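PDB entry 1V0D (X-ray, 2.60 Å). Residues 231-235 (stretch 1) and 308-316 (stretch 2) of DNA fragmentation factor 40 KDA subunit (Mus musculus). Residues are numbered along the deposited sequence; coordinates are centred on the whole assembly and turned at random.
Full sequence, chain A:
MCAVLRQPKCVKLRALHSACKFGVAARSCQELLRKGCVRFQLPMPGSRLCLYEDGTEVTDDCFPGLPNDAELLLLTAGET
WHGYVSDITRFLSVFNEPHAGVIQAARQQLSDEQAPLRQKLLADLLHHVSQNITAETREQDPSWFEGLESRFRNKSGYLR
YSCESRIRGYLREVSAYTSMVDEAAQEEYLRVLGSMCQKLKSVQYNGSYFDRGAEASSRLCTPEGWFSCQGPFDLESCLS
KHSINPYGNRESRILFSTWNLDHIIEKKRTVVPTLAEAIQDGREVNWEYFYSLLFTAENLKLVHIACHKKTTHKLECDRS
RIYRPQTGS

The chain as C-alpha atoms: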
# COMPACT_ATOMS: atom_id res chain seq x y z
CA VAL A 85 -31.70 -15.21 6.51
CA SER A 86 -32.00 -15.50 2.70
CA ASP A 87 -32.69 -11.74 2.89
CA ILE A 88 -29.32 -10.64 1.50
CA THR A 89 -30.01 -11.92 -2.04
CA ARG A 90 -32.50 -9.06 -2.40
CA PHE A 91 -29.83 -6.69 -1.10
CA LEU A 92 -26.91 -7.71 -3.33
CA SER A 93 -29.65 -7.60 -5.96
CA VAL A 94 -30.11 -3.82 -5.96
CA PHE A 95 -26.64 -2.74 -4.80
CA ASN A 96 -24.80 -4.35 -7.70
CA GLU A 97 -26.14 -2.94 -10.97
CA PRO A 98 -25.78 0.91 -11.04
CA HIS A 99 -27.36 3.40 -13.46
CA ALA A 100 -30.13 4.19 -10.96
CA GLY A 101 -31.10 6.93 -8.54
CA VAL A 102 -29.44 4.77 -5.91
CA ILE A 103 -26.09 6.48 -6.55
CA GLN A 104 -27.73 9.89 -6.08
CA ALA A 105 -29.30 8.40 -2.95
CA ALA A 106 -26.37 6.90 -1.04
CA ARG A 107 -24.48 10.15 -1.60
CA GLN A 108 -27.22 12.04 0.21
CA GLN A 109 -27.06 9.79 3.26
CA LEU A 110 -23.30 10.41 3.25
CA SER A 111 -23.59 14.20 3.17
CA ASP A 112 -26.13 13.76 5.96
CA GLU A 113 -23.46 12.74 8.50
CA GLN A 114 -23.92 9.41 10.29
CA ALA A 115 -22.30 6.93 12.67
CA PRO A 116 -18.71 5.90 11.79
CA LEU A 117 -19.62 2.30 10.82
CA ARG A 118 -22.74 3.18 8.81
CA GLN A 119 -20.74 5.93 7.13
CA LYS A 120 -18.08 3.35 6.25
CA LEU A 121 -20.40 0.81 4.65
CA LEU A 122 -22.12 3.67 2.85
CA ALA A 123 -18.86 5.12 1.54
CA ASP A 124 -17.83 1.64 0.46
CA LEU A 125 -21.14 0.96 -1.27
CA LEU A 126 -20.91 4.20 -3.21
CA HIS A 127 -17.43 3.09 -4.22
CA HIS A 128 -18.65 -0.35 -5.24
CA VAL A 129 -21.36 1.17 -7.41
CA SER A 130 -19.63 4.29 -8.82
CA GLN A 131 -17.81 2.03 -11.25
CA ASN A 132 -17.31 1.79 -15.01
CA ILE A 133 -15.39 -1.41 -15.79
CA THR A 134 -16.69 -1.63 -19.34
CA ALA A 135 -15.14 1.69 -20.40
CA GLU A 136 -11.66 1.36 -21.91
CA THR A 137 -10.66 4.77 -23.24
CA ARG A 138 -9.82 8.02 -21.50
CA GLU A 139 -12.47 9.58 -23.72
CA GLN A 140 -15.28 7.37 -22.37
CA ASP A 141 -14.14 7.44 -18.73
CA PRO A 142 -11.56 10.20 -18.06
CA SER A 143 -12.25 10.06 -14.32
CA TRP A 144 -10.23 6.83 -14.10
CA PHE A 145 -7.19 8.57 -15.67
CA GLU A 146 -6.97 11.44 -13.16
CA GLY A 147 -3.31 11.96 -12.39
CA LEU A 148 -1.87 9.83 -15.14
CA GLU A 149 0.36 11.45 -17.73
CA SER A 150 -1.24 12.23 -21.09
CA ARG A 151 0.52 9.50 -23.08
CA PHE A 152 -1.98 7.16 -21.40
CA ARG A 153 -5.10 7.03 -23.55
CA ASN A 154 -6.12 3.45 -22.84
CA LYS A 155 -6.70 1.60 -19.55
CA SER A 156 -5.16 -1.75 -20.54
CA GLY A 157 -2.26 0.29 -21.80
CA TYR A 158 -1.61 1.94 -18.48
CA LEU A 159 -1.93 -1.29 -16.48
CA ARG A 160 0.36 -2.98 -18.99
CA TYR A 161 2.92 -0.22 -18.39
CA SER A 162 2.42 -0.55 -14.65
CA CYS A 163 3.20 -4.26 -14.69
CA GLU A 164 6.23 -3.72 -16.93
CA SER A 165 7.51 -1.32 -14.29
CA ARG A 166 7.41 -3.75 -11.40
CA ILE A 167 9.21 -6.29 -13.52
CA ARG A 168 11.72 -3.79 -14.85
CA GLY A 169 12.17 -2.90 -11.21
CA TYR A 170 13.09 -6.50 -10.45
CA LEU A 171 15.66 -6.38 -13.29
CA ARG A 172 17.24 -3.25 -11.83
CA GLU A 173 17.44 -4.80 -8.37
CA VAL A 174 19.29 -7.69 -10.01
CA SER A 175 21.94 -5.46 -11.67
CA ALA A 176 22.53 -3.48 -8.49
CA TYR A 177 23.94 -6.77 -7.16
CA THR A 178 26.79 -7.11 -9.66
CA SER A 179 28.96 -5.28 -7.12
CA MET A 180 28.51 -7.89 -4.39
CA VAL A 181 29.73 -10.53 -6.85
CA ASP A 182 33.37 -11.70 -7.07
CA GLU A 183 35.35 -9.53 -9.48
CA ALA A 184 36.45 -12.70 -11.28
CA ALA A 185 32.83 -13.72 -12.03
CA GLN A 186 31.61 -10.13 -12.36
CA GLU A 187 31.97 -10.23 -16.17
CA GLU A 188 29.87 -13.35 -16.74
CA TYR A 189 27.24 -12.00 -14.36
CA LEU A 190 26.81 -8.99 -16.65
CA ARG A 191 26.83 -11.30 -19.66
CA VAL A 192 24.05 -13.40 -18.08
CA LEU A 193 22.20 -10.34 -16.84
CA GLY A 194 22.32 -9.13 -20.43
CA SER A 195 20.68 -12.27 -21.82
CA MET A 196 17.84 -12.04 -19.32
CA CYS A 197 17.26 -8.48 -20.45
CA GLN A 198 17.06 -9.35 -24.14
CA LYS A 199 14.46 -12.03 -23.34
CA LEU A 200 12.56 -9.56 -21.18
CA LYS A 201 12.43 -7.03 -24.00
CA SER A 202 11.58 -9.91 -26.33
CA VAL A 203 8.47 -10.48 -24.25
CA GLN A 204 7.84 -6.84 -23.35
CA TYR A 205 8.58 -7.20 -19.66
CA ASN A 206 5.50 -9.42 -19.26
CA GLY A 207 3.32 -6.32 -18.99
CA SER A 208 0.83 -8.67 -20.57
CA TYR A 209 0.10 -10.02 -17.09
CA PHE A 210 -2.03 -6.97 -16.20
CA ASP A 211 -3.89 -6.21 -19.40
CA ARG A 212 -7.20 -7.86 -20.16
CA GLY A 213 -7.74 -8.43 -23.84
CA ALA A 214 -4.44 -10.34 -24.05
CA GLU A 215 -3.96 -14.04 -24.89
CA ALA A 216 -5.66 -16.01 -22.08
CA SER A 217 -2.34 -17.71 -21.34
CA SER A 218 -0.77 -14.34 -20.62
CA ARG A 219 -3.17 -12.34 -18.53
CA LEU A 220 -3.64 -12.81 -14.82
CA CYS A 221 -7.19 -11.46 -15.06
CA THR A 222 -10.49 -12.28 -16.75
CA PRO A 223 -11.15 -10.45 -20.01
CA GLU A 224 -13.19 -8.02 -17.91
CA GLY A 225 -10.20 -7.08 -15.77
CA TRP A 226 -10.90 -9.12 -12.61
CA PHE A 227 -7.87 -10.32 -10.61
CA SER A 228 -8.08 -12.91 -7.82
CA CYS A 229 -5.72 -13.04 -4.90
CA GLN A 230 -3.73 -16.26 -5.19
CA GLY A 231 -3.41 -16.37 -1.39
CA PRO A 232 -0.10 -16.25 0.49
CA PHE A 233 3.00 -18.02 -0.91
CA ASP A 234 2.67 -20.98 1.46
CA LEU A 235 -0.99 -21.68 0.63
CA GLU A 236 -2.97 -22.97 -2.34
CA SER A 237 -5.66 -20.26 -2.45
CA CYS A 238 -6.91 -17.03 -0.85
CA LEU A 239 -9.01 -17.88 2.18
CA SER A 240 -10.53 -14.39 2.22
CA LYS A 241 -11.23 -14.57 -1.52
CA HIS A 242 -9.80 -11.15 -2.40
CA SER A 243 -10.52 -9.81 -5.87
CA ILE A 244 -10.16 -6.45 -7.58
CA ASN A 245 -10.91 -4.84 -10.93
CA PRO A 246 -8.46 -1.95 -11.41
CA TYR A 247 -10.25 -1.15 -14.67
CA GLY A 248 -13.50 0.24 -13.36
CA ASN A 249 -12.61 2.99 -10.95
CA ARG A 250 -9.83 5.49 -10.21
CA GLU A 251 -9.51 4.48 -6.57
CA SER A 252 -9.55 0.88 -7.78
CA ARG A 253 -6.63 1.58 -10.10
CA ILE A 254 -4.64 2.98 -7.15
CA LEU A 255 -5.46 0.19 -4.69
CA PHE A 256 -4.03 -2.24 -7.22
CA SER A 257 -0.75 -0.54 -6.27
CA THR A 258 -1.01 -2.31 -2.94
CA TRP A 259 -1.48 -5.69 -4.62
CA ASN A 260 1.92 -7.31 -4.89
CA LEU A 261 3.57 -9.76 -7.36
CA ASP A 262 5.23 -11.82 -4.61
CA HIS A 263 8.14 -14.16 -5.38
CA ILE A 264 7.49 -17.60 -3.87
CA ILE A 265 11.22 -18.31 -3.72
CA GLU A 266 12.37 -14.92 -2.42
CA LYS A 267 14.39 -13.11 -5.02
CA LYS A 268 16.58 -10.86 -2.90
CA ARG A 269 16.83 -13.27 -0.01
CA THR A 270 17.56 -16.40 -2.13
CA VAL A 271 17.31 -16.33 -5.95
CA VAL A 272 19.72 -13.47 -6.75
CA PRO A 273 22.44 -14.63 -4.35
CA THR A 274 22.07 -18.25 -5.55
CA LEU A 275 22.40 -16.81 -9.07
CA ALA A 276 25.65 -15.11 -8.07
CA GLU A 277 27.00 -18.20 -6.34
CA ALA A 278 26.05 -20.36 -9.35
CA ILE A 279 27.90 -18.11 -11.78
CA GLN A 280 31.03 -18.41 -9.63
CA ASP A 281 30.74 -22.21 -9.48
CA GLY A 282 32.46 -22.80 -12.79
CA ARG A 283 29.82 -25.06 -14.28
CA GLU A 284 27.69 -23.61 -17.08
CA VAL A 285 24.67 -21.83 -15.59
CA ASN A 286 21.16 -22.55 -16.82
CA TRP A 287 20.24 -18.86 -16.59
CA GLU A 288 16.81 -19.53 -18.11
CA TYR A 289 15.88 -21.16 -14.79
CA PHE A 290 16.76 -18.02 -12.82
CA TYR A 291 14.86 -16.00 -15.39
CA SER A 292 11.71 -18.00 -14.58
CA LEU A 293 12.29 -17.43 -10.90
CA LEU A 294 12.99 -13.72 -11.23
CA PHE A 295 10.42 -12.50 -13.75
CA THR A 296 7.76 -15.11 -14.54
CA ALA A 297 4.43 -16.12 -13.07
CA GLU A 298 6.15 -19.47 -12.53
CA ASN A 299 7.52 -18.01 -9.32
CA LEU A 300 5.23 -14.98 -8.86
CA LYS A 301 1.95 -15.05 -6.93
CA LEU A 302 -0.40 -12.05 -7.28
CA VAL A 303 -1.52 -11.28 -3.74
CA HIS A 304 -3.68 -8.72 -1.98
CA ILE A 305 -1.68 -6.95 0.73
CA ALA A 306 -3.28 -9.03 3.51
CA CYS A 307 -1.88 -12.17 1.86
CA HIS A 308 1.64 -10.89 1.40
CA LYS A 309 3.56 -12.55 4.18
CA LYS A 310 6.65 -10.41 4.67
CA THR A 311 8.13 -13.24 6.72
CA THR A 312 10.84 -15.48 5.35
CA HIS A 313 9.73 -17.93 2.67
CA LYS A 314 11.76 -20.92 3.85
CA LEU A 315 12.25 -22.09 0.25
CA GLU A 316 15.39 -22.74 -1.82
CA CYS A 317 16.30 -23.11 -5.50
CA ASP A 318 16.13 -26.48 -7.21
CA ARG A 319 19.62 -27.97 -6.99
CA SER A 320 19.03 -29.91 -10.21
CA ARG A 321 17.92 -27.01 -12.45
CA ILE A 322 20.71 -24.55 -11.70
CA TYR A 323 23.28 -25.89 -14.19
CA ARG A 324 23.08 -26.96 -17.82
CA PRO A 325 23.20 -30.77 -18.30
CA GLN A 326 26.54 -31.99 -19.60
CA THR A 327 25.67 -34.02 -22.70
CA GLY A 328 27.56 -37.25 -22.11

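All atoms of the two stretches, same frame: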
# COMPACT_ATOMS: atom_id res chain seq x y z
N GLY A 231 -3.73 -16.01 -2.77
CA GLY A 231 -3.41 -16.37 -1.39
C GLY A 231 -1.93 -16.27 -1.07
O GLY A 231 -1.11 -16.10 -1.98
N PRO A 232 -1.53 -16.35 0.21
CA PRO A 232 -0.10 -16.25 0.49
C PRO A 232 0.74 -17.32 -0.23
O PRO A 232 0.21 -18.29 -0.77
CB PRO A 232 -0.03 -16.36 2.02
CG PRO A 232 -1.28 -17.10 2.37
CD PRO A 232 -2.30 -16.52 1.45
N PHE A 233 2.06 -17.11 -0.24
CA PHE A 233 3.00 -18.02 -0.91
C PHE A 233 2.95 -19.46 -0.43
O PHE A 233 3.14 -20.39 -1.22
CB PHE A 233 4.42 -17.49 -0.75
CG PHE A 233 5.09 -17.93 0.52
CD1 PHE A 233 5.92 -19.05 0.54
CD2 PHE A 233 4.89 -17.22 1.70
CE1 PHE A 233 6.54 -19.46 1.72
CE2 PHE A 233 5.51 -17.62 2.89
CZ PHE A 233 6.34 -18.74 2.90
N ASP A 234 2.71 -19.65 0.87
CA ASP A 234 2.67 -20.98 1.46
C ASP A 234 1.28 -21.61 1.50
O ASP A 234 1.04 -22.53 2.28
CB ASP A 234 3.24 -20.92 2.88
CG ASP A 234 2.45 -19.99 3.79
OD1 ASP A 234 1.45 -19.40 3.31
OD2 ASP A 234 2.84 -19.86 4.97
N LEU A 235 0.35 -21.12 0.69
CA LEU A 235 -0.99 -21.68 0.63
C LEU A 235 -1.44 -21.84 -0.81
O LEU A 235 -0.90 -21.21 -1.72
CB LEU A 235 -2.00 -20.82 1.39
CG LEU A 235 -1.91 -20.81 2.92
CD1 LEU A 235 -3.18 -20.18 3.49
CD2 LEU A 235 -1.76 -22.23 3.46
N HIS A 308 0.24 -11.03 1.77
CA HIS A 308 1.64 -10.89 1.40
C HIS A 308 2.41 -11.07 2.69
O HIS A 308 2.64 -10.11 3.42
CB HIS A 308 1.95 -9.50 0.84
CG HIS A 308 3.35 -9.36 0.33
ND1 HIS A 308 3.90 -8.14 -0.02
CD2 HIS A 308 4.31 -10.28 0.07
CE1 HIS A 308 5.12 -8.32 -0.48
NE2 HIS A 308 5.39 -9.61 -0.44
N LYS A 309 2.79 -12.31 2.98
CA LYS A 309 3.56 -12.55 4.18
C LYS A 309 4.95 -11.98 3.93
O LYS A 309 5.62 -12.35 2.97
CB LYS A 309 3.63 -14.05 4.48
CG LYS A 309 2.27 -14.63 4.82
CD LYS A 309 2.33 -16.10 5.21
CE LYS A 309 0.91 -16.61 5.51
NZ LYS A 309 0.87 -18.07 5.82
N LYS A 310 5.35 -11.05 4.78
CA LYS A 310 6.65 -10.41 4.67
C LYS A 310 7.67 -11.20 5.46
O LYS A 310 8.81 -10.76 5.64
CB LYS A 310 6.58 -8.98 5.19
CG LYS A 310 5.93 -7.99 4.23
CD LYS A 310 6.81 -7.77 3.01
CE LYS A 310 6.35 -6.56 2.20
NZ LYS A 310 7.25 -6.25 1.04
N THR A 311 7.25 -12.36 5.95
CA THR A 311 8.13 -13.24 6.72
C THR A 311 8.98 -14.00 5.72
O THR A 311 8.72 -13.96 4.52
CB THR A 311 7.33 -14.25 7.52
OG1 THR A 311 6.19 -13.61 8.09
CG2 THR A 311 8.20 -14.83 8.64
N THR A 312 9.98 -14.71 6.23
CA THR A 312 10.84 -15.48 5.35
C THR A 312 10.10 -16.64 4.72
O THR A 312 9.34 -17.33 5.38
CB THR A 312 12.04 -16.05 6.11
OG1 THR A 312 12.68 -15.01 6.85
CG2 THR A 312 13.04 -16.66 5.14
N HIS A 313 10.31 -16.82 3.41
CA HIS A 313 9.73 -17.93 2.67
C HIS A 313 10.88 -18.92 2.83
O HIS A 313 11.96 -18.72 2.26
CB HIS A 313 9.57 -17.57 1.19
CG HIS A 313 8.57 -16.48 0.92
ND1 HIS A 313 8.19 -15.56 1.87
CD2 HIS A 313 7.90 -16.15 -0.21
CE1 HIS A 313 7.33 -14.71 1.35
NE2 HIS A 313 7.13 -15.05 0.08
N LYS A 314 10.68 -19.96 3.62
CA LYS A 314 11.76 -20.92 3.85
C LYS A 314 12.06 -21.84 2.66
O LYS A 314 12.36 -23.03 2.84
CB LYS A 314 11.45 -21.73 5.11
N LEU A 315 12.00 -21.30 1.45
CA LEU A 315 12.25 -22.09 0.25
C LEU A 315 13.66 -21.88 -0.30
O LEU A 315 14.33 -20.91 0.04
CB LEU A 315 11.24 -21.76 -0.85
CG LEU A 315 9.73 -22.02 -0.70
CD1 LEU A 315 9.49 -23.34 -0.00
CD2 LEU A 315 9.11 -20.89 0.09
N GLU A 316 14.08 -22.79 -1.17
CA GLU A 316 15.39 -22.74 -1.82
C GLU A 316 15.28 -23.09 -3.31
O GLU A 316 14.27 -23.63 -3.75
CB GLU A 316 16.35 -23.73 -1.15
CG GLU A 316 17.21 -23.15 -0.04
CD GLU A 316 18.29 -24.12 0.42
OE1 GLU A 316 17.92 -25.19 0.97
OE2 GLU A 316 19.50 -23.83 0.23

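The strongest link between the two stretches is a salt bridge between D234 and K309. K309 NZ lies 2.8 Å from D234 OD2, to which it donates a hydrogen bond, and 2.9 Å from D234 OD1, where the bond is weak; the ammonium group thus sits across both oxygens of the carboxylate. K309 reaches it with an almost fully extended side chain, chi1 m and chi2 to chi4 all t, and a long flexible residue with a terminal charge is well fitted to span such a gap. D234 is held ready by a type I beta turn from P232 to L235, closed by the backbone hydrogen bond from L235 N to P232 O at 3.2 Å. P232 opens the turn, its ring restricting its own phi to near -58°, and its carbonyl oxygen accepts the closing hydrogen bond; F233 and D234 occupy the two corners.

The lysine also serves the packing. Its aliphatic portion runs past the turn, with K309 CE 3.6 Å from P232 CB and K309 CD 4.2 Å from F233 CE2, so that methylenes meet apolar atoms while the charge is neutralised beyond them.

F233 is the centre of the packing and gives up 116 Å² to the other stretch, the largest share of any residue here. Its ring stacks face to face on that of H313, with the planes only 4° apart and the centroids separated by 3.6 Å; F233 CG and H313 CD2 approach to 3.4 Å. Two flat aromatic rings make such close contact possible. The imidazole is also anchored within its own stretch, H313 ND1 donating to T311 O at 3.1 Å, while H313 NE2 is hydrogen-bonded elsewhere in the structure. Histidine can therefore offer a face to the phenylalanine and satisfy both ring nitrogens. L315 extends the apolar contact, its CD2 lying 3.4 Å from F233 CE1. Altogether, 340 Å² of surface is buried, summed over both sides.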